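PDB 4RKS: mevalonate 3-kinase from Thermoplasma acidophilum, which transfers a phosphate from ATP to the 3-hydroxyl of (R)-mevalonate, a step of the alternative mevalonate pathway to isoprenoids in extreme acidophiles. Local coordinates for residues 171-176 with 229-234; 214-219 with 262-267. One frame throughout, in Å; residues are numbered along the deposited sequence.

Contact 1. Residues 171-176 with 229-234; sequences ITWSDG and EHAHMI
Ile171 and Trp173, on strand 169-174, pack against Ala231 and His232 of helix 220-238. The Ala231 methyl rests against both branches of Ile171, with CB 3.9 Å from both CD1 and CG2, and Trp173 adds CZ3 at 4.1 Å from the same CB. CG1 of Ile171 stands anti to the carbonyl carbon (chi1 -72°) and the chain runs on extended, which carries CD1 past the methyl to the helix backbone, 3.2 Å from Ala231 O. CG2 meanwhile sits over the centre of the Trp173 ring, 3.4 Å above its plane, so that the isoleucine supports the indole as well as the helix. Cut back to alanine, Ile171 would lose CG2 and CD1, which is likely to open a gap beside the Ala231 methyl and leave the indole face without its CG2 contact.

The aromatic contact lies farther out. Trp173 reaches His232 with the far rim of its six-membered ring: CH2 stands over one face of the imidazole, displaced toward its rim, and comes within 3.6 Å of His232 NE2. The planes meet at 45° in an oblique pair. The indole is also held at its other end, where NE1 is hydrogen-bonded to Glu182 on the neighbouring strand 179-185.

No hydrogen bond joins the segments; strand and helix, from the N- and C-terminal family regions respectively, are held here by dispersion and shape, with aliphatic packing inside and two aromatic rings at the outer margin.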
ATOM      1  N   ILE A 171      11.176  -1.667  -1.383  1.00 20.32           N
ATOM      2  CA  ILE A 171      11.233  -3.089  -1.135  1.00 19.46           C
ATOM      3  C   ILE A 171      11.178  -3.285   0.371  1.00 19.98           C
ATOM      4  O   ILE A 171      11.853  -2.581   1.114  1.00 17.90           O
ATOM      5  CB  ILE A 171      12.517  -3.738  -1.701  1.00 18.50           C
ATOM      6  CG1 ILE A 171      12.475  -3.803  -3.225  1.00 18.74           C
ATOM      7  CG2 ILE A 171      12.732  -5.132  -1.104  1.00 18.77           C
ATOM      8  CD1 ILE A 171      13.799  -4.159  -3.819  1.00 20.36           C
ATOM      9  N   THR A 172      10.358  -4.221   0.829  1.00 19.51           N
ATOM     10  CA  THR A 172      10.350  -4.548   2.241  1.00 22.23           C
ATOM     11  C   THR A 172      10.875  -5.963   2.390  1.00 24.03           C
ATOM     12  O   THR A 172      10.157  -6.926   2.110  1.00 23.57           O
ATOM     13  CB  THR A 172       8.963  -4.412   2.851  1.00 22.99           C
ATOM     14  OG1 THR A 172       8.548  -3.050   2.738  1.00 22.13           O
ATOM     15  CG2 THR A 172       8.975  -4.815   4.341  1.00 19.74           C
ATOM     16  N   TRP A 173      12.153  -6.064   2.761  1.00 26.45           N
ATOM     17  CA  TRP A 173      12.826  -7.350   3.006  1.00 27.16           C
ATOM     18  C   TRP A 173      12.263  -7.982   4.263  1.00 23.49           C
ATOM     19  O   TRP A 173      12.003  -7.282   5.227  1.00 26.30           O
ATOM     20  CB  TRP A 173      14.348  -7.163   3.163  1.00 19.07           C
ATOM     21  CG  TRP A 173      14.989  -6.385   2.037  1.00 24.60           C
ATOM     22  CD1 TRP A 173      15.299  -5.051   2.029  1.00 25.31           C
ATOM     23  CD2 TRP A 173      15.358  -6.887   0.748  1.00 27.69           C
ATOM     24  NE1 TRP A 173      15.859  -4.702   0.828  1.00 28.86           N
ATOM     25  CE2 TRP A 173      15.895  -5.806   0.017  1.00 29.12           C
ATOM     26  CE3 TRP A 173      15.282  -8.145   0.139  1.00 23.79           C
ATOM     27  CZ2 TRP A 173      16.364  -5.946  -1.288  1.00 28.10           C
ATOM     28  CZ3 TRP A 173      15.747  -8.285  -1.155  1.00 28.99           C
ATOM     29  CH2 TRP A 173      16.278  -7.187  -1.860  1.00 27.77           C
ATOM     30  N   SER A 174      12.092  -9.296   4.271  1.00 22.58           N
ATOM     31  CA  SER A 174      11.533  -9.962   5.448  1.00 25.01           C
ATOM     32  C   SER A 174      11.811 -11.456   5.439  1.00 25.28           C
ATOM     33  O   SER A 174      11.715 -12.115   4.398  1.00 28.34           O
ATOM     34  CB  SER A 174      10.022  -9.726   5.550  1.00 29.52           C
ATOM     35  OG  SER A 174       9.489 -10.360   6.706  1.00 27.80           O
ATOM     36  N   ASP A 175      12.162 -11.980   6.610  1.00 27.96           N
ATOM     37  CA  ASP A 175      12.373 -13.407   6.792  1.00 28.73           C
ATOM     38  C   ASP A 175      11.283 -13.992   7.686  1.00 35.79           C
ATOM     39  O   ASP A 175      11.381 -15.122   8.154  1.00 33.81           O
ATOM     40  CB  ASP A 175      13.769 -13.677   7.383  1.00 30.97           C
ATOM     41  CG  ASP A 175      14.000 -12.985   8.731  1.00 37.80           C
ATOM     42  OD1 ASP A 175      13.045 -12.438   9.334  1.00 34.67           O
ATOM     43  OD2 ASP A 175      15.163 -12.988   9.195  1.00 43.37           O
ATOM     44  N   GLY A 176      10.248 -13.202   7.935  1.00 30.65           N
ATOM     45  CA  GLY A 176       9.161 -13.635   8.793  1.00 33.18           C
ATOM     46  C   GLY A 176       9.331 -13.255  10.256  1.00 31.40           C
ATOM     47  O   GLY A 176       8.398 -13.401  11.046  1.00 32.73           O
ATOM     48  N   GLU A 229      13.702 -13.162  -4.866  1.00 26.17           N
ATOM     49  CA  GLU A 229      14.456 -13.045  -6.121  1.00 25.63           C
ATOM     50  C   GLU A 229      13.985 -11.884  -6.985  1.00 22.92           C
ATOM     51  O   GLU A 229      14.799 -11.166  -7.562  1.00 22.07           O
ATOM     52  CB  GLU A 229      14.363 -14.345  -6.934  1.00 23.01           C
ATOM     53  CG  GLU A 229      15.097 -15.510  -6.268  1.00 50.55           C
ATOM     54  CD  GLU A 229      14.784 -16.853  -6.898  1.00 56.22           C
ATOM     55  OE1 GLU A 229      14.198 -16.879  -8.001  1.00 57.20           O
ATOM     56  OE2 GLU A 229      15.119 -17.885  -6.280  1.00 61.95           O
ATOM     57  N   HIS A 230      12.671 -11.727  -7.097  1.00 21.93           N
ATOM     58  CA  HIS A 230      12.116 -10.650  -7.902  1.00 21.95           C
ATOM     59  C   HIS A 230      12.497  -9.292  -7.335  1.00 22.46           C
ATOM     60  O   HIS A 230      12.801  -8.372  -8.086  1.00 24.60           O
ATOM     61  CB  HIS A 230      10.597 -10.783  -7.998  1.00 25.98           C
ATOM     62  CG  HIS A 230      10.148 -11.877  -8.916  1.00 31.99           C
ATOM     63  ND1 HIS A 230       8.823 -12.234  -9.056  1.00 37.71           N
ATOM     64  CD2 HIS A 230      10.849 -12.697  -9.734  1.00 36.27           C
ATOM     65  CE1 HIS A 230       8.728 -13.225  -9.927  1.00 45.41           C
ATOM     66  NE2 HIS A 230       9.943 -13.526 -10.351  1.00 43.35           N
ATOM     67  N   ALA A 231      12.486  -9.163  -6.007  1.00 24.06           N
ATOM     68  CA  ALA A 231      12.886  -7.898  -5.388  1.00 26.91           C
ATOM     69  C   ALA A 231      14.352  -7.557  -5.709  1.00 31.82           C
ATOM     70  O   ALA A 231      14.673  -6.396  -5.973  1.00 30.86           O
ATOM     71  CB  ALA A 231      12.658  -7.934  -3.879  1.00 20.42           C
ATOM     72  N   HIS A 232      15.235  -8.558  -5.705  1.00 26.04           N
ATOM     73  CA  HIS A 232      16.618  -8.315  -6.118  1.00 23.90           C
ATOM     74  C   HIS A 232      16.671  -7.875  -7.582  1.00 22.80           C
ATOM     75  O   HIS A 232      17.435  -6.984  -7.935  1.00 24.38           O
ATOM     76  CB  HIS A 232      17.497  -9.557  -5.899  1.00 21.54           C
ATOM     77  CG  HIS A 232      18.056  -9.662  -4.512  1.00 34.16           C
ATOM     78  ND1 HIS A 232      17.774 -10.717  -3.666  1.00 43.02           N
ATOM     79  CD2 HIS A 232      18.872  -8.833  -3.815  1.00 36.70           C
ATOM     80  CE1 HIS A 232      18.400 -10.537  -2.515  1.00 39.57           C
ATOM     81  NE2 HIS A 232      19.075  -9.403  -2.580  1.00 37.12           N
ATOM     82  N   MET A 233      15.836  -8.477  -8.426  1.00 23.63           N
ATOM     83  CA  MET A 233      15.788  -8.081  -9.820  1.00 26.58           C
ATOM     84  C   MET A 233      15.309  -6.643  -9.958  1.00 25.43           C
ATOM     85  O   MET A 233      15.779  -5.913 -10.817  1.00 27.96           O
ATOM     86  CB  MET A 233      14.904  -9.039 -10.617  1.00 30.54           C
ATOM     87  CG  MET A 233      15.472 -10.451 -10.681  1.00 26.29           C
ATOM     88  SD  MET A 233      14.390 -11.636 -11.508  1.00 40.73           S
ATOM     89  CE  MET A 233      14.304 -10.927 -13.150  1.00 45.74           C
ATOM     90  N   ILE A 234      14.401  -6.220  -9.086  1.00 21.66           N
ATOM     91  CA  ILE A 234      13.926  -4.837  -9.119  1.00 20.53           C
ATOM     92  C   ILE A 234      15.023  -3.866  -8.666  1.00 20.35           C
ATOM     93  O   ILE A 234      15.226  -2.834  -9.300  1.00 23.73           O
ATOM     94  CB  ILE A 234      12.661  -4.670  -8.268  1.00 22.87           C
ATOM     95  CG1 ILE A 234      11.491  -5.357  -8.983  1.00 26.20           C
ATOM     96  CG2 ILE A 234      12.338  -3.178  -8.016  1.00 23.35           C
ATOM     97  CD1 ILE A 234      10.262  -5.474  -8.155  1.00 34.58           C
TER

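Contact 2. Residues 214-219 with 262-267; sequences IVRSDL and RGVGVN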
ATOM      1  N   ILE A 214      -3.270 -18.376   1.319  1.00 32.56           N
ATOM      2  CA  ILE A 214      -2.097 -18.540   0.469  1.00 29.97           C
ATOM      3  C   ILE A 214      -1.044 -19.451   1.102  1.00 32.43           C
ATOM      4  O   ILE A 214      -0.366 -20.200   0.405  1.00 37.55           O
ATOM      5  CB  ILE A 214      -1.433 -17.190   0.108  1.00 33.28           C
ATOM      6  CG1 ILE A 214      -0.613 -17.363  -1.170  1.00 35.57           C
ATOM      7  CG2 ILE A 214      -0.553 -16.645   1.279  1.00 23.72           C
ATOM      8  CD1 ILE A 214       0.276 -16.198  -1.502  1.00 38.54           C
ATOM      9  N   VAL A 215      -0.930 -19.421   2.424  1.00 25.20           N
ATOM     10  CA  VAL A 215       0.085 -20.219   3.104  1.00 30.91           C
ATOM     11  C   VAL A 215      -0.280 -21.714   3.084  1.00 29.37           C
ATOM     12  O   VAL A 215       0.548 -22.577   3.376  1.00 28.32           O
ATOM     13  CB  VAL A 215       0.289 -19.725   4.564  1.00 43.87           C
ATOM     14  CG1 VAL A 215       1.506 -20.383   5.197  1.00 50.99           C
ATOM     15  CG2 VAL A 215       0.466 -18.200   4.585  1.00 35.65           C
ATOM     16  N   ARG A 216      -1.511 -22.032   2.714  1.00 34.77           N
ATOM     17  CA  ARG A 216      -1.896 -23.444   2.643  1.00 37.98           C
ATOM     18  C   ARG A 216      -1.343 -24.153   1.398  1.00 45.69           C
ATOM     19  O   ARG A 216      -1.286 -25.389   1.351  1.00 47.38           O
ATOM     20  CB  ARG A 216      -3.417 -23.575   2.693  1.00 36.04           C
ATOM     21  CG  ARG A 216      -4.001 -23.206   4.042  1.00 36.77           C
ATOM     22  CD  ARG A 216      -5.503 -23.063   3.986  1.00 36.67           C
ATOM     23  NE  ARG A 216      -6.025 -22.744   5.307  1.00 35.54           N
ATOM     24  CZ  ARG A 216      -7.258 -22.323   5.540  1.00 43.38           C
ATOM     25  NH1 ARG A 216      -8.107 -22.161   4.536  1.00 46.13           N
ATOM     26  NH2 ARG A 216      -7.639 -22.065   6.780  1.00 46.45           N
ATOM     27  N   SER A 217      -0.934 -23.370   0.400  1.00 41.89           N
ATOM     28  CA  SER A 217      -0.454 -23.911  -0.876  1.00 40.43           C
ATOM     29  C   SER A 217       0.908 -24.617  -0.789  1.00 34.98           C
ATOM     30  O   SER A 217       1.833 -24.144  -0.132  1.00 35.37           O
ATOM     31  CB  SER A 217      -0.378 -22.791  -1.920  1.00 42.98           C
ATOM     32  OG  SER A 217       0.164 -23.269  -3.138  1.00 38.68           O
ATOM     33  N   ASP A 218       1.012 -25.751  -1.479  1.00 38.57           N
ATOM     34  CA  ASP A 218       2.257 -26.509  -1.579  1.00 46.67           C
ATOM     35  C   ASP A 218       3.346 -25.733  -2.319  1.00 37.53           C
ATOM     36  O   ASP A 218       4.533 -26.011  -2.171  1.00 36.16           O
ATOM     37  CB  ASP A 218       1.998 -27.836  -2.292  1.00 63.33           C
ATOM     38  CG  ASP A 218       0.671 -28.454  -1.894  1.00 75.54           C
ATOM     39  OD1 ASP A 218       0.309 -28.359  -0.701  1.00 81.46           O
ATOM     40  OD2 ASP A 218      -0.017 -29.020  -2.769  1.00 74.59           O
ATOM     41  N   LEU A 219       2.936 -24.770  -3.132  1.00 36.28           N
ATOM     42  CA  LEU A 219       3.888 -23.919  -3.833  1.00 38.03           C
ATOM     43  C   LEU A 219       4.336 -22.735  -2.975  1.00 37.18           C
ATOM     44  O   LEU A 219       5.189 -21.955  -3.398  1.00 43.15           O
ATOM     45  CB  LEU A 219       3.274 -23.408  -5.134  1.00 36.67           C
ATOM     46  CG  LEU A 219       2.713 -24.482  -6.048  1.00 41.23           C
ATOM     47  CD1 LEU A 219       1.709 -23.864  -7.001  1.00 40.15           C
ATOM     48  CD2 LEU A 219       3.846 -25.138  -6.804  1.00 45.16           C
ATOM     49  N   ARG A 262      -5.595 -19.038  -6.783  1.00 38.52           N
ATOM     50  CA  ARG A 262      -6.683 -19.797  -7.405  1.00 36.06           C
ATOM     51  C   ARG A 262      -6.648 -21.264  -6.994  1.00 33.49           C
ATOM     52  O   ARG A 262      -7.690 -21.878  -6.788  1.00 32.30           O
ATOM     53  CB  ARG A 262      -6.634 -19.681  -8.938  1.00 34.76           C
ATOM     54  CG  ARG A 262      -7.189 -18.356  -9.480  1.00 34.07           C
ATOM     55  CD  ARG A 262      -7.347 -18.374 -11.013  1.00 39.72           C
ATOM     56  NE  ARG A 262      -6.088 -18.677 -11.699  1.00 39.15           N
ATOM     57  CZ  ARG A 262      -5.218 -17.762 -12.120  1.00 37.28           C
ATOM     58  NH1 ARG A 262      -5.459 -16.466 -11.930  1.00 36.58           N
ATOM     59  NH2 ARG A 262      -4.104 -18.144 -12.726  1.00 34.58           N
ATOM     60  N   GLY A 263      -5.447 -21.815  -6.857  1.00 34.16           N
ATOM     61  CA  GLY A 263      -5.277 -23.173  -6.381  1.00 37.05           C
ATOM     62  C   GLY A 263      -5.633 -23.381  -4.916  1.00 40.17           C
ATOM     63  O   GLY A 263      -5.682 -24.515  -4.453  1.00 40.45           O
ATOM     64  N   VAL A 264      -5.863 -22.295  -4.179  1.00 36.54           N
ATOM     65  CA  VAL A 264      -6.348 -22.403  -2.800  1.00 42.89           C
ATOM     66  C   VAL A 264      -7.764 -21.796  -2.695  1.00 40.73           C
ATOM     67  O   VAL A 264      -8.273 -21.518  -1.609  1.00 45.69           O
ATOM     68  CB  VAL A 264      -5.368 -21.731  -1.805  1.00 47.65           C
ATOM     69  CG1 VAL A 264      -5.709 -22.097  -0.379  1.00 59.61           C
ATOM     70  CG2 VAL A 264      -3.964 -22.201  -2.074  1.00 44.76           C
ATOM     71  N   GLY A 265      -8.401 -21.602  -3.845  1.00 36.28           N
ATOM     72  CA  GLY A 265      -9.797 -21.207  -3.892  1.00 35.22           C
ATOM     73  C   GLY A 265     -10.054 -19.729  -3.698  1.00 44.23           C
ATOM     74  O   GLY A 265     -11.157 -19.331  -3.331  1.00 46.19           O
ATOM     75  N   VAL A 266      -9.033 -18.911  -3.944  1.00 46.69           N
ATOM     76  CA  VAL A 266      -9.181 -17.459  -3.900  1.00 41.05           C
ATOM     77  C   VAL A 266      -9.045 -16.867  -5.306  1.00 39.77           C
ATOM     78  O   VAL A 266      -7.938 -16.778  -5.840  1.00 37.92           O
ATOM     79  CB  VAL A 266      -8.138 -16.823  -2.961  1.00 37.02           C
ATOM     80  CG1 VAL A 266      -8.268 -15.303  -2.960  1.00 35.45           C
ATOM     81  CG2 VAL A 266      -8.297 -17.380  -1.560  1.00 32.23           C
ATOM     82  N   ASN A 267     -10.164 -16.471  -5.907  1.00 38.28           N
ATOM     83  CA  ASN A 267     -10.149 -16.000  -7.289  1.00 35.76           C
ATOM     84  C   ASN A 267     -10.385 -14.507  -7.400  1.00 39.70           C
ATOM     85  O   ASN A 267     -11.531 -14.046  -7.415  1.00 43.61           O
ATOM     86  CB  ASN A 267     -11.196 -16.736  -8.127  1.00 38.79           C
ATOM     87  CG  ASN A 267     -11.056 -16.443  -9.609  1.00 48.83           C
ATOM     88  OD1 ASN A 267      -9.944 -16.281 -10.118  1.00 46.22           O
ATOM     89  ND2 ASN A 267     -12.182 -16.357 -10.306  1.00 57.57           N
TER
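A Schellman motif at the end of helix 243-262 presents Val264 to the connection between helices 207-214 and 220-238, where Ser217 and Arg216 receive it. The closest touch is between Val264 CG2 and Ser217 CB, 3.6 Å apart. The valine's other methyl, CG1, lies 4.1 Å from Arg216 CB. The valine thus sets one branch against each of two consecutive residues, and in both cases meets the first side-chain carbon instead of a polar end. CG1 is anti to the valine's own backbone N (chi1 -168°), while CG2 falls beside that N; this rotation turns the two methyls to the two neighbours. From Arg216 the chain runs extended from CG to NE, carrying the guanidinium group beyond the methyl contact.

Ser217 combines this apolar touch with a polar role in its own loop. OG is anti to the backbone N (chi1 176°) and accepts a hydrogen bond from Leu219 N at 3.2 Å, with an N-H...O angle of 149°, a capping bond just ahead of helix 220-238. The CB is left to meet the valine. A type I turn from Ile214 to Ser217, closed by Ser217 N to Ile214 O, shapes the loop before the cap.

Across from it, Arg262 to Gly265 form another type I turn, with Gly265 N bonded to Arg262 O at 3.0 Å. Gly265, at positive phi, is the C-prime residue, and Val266 N returns to Leu261 O. Val264 also touches Asn213 of helix 207-214, and Ser217 touches Ile260. The arrangement is that of a helix C-terminus closed by a Schellman motif, with the valine of its terminal turn packed at the protein surface against the loop that leads into helix 220-238, where Ser217 makes its capping bond.

Contacts 1 and 2 have centres 21 Å apart and nearest atoms about 11 Å apart, without touching. Helix 220-238 connects them: residues 214-219 lead into its start, and residues 229-234 lie in its later half. Along the chain the segments alternate, 171-176, 214-219, 229-234 and 262-267. Helix 243-262, which also packs on residues 229-234 through Leu249, has its end packed on the loop that precedes helix 220-238, whose later half meets strand 169-174. Contact 1 thus joins the N- and C-terminal family regions, contact 2 is internal to the C-terminal one, and neither touches the bound mevalonate, about 12 Å from the side chain of Ala231 and 13 Å from that of Val264.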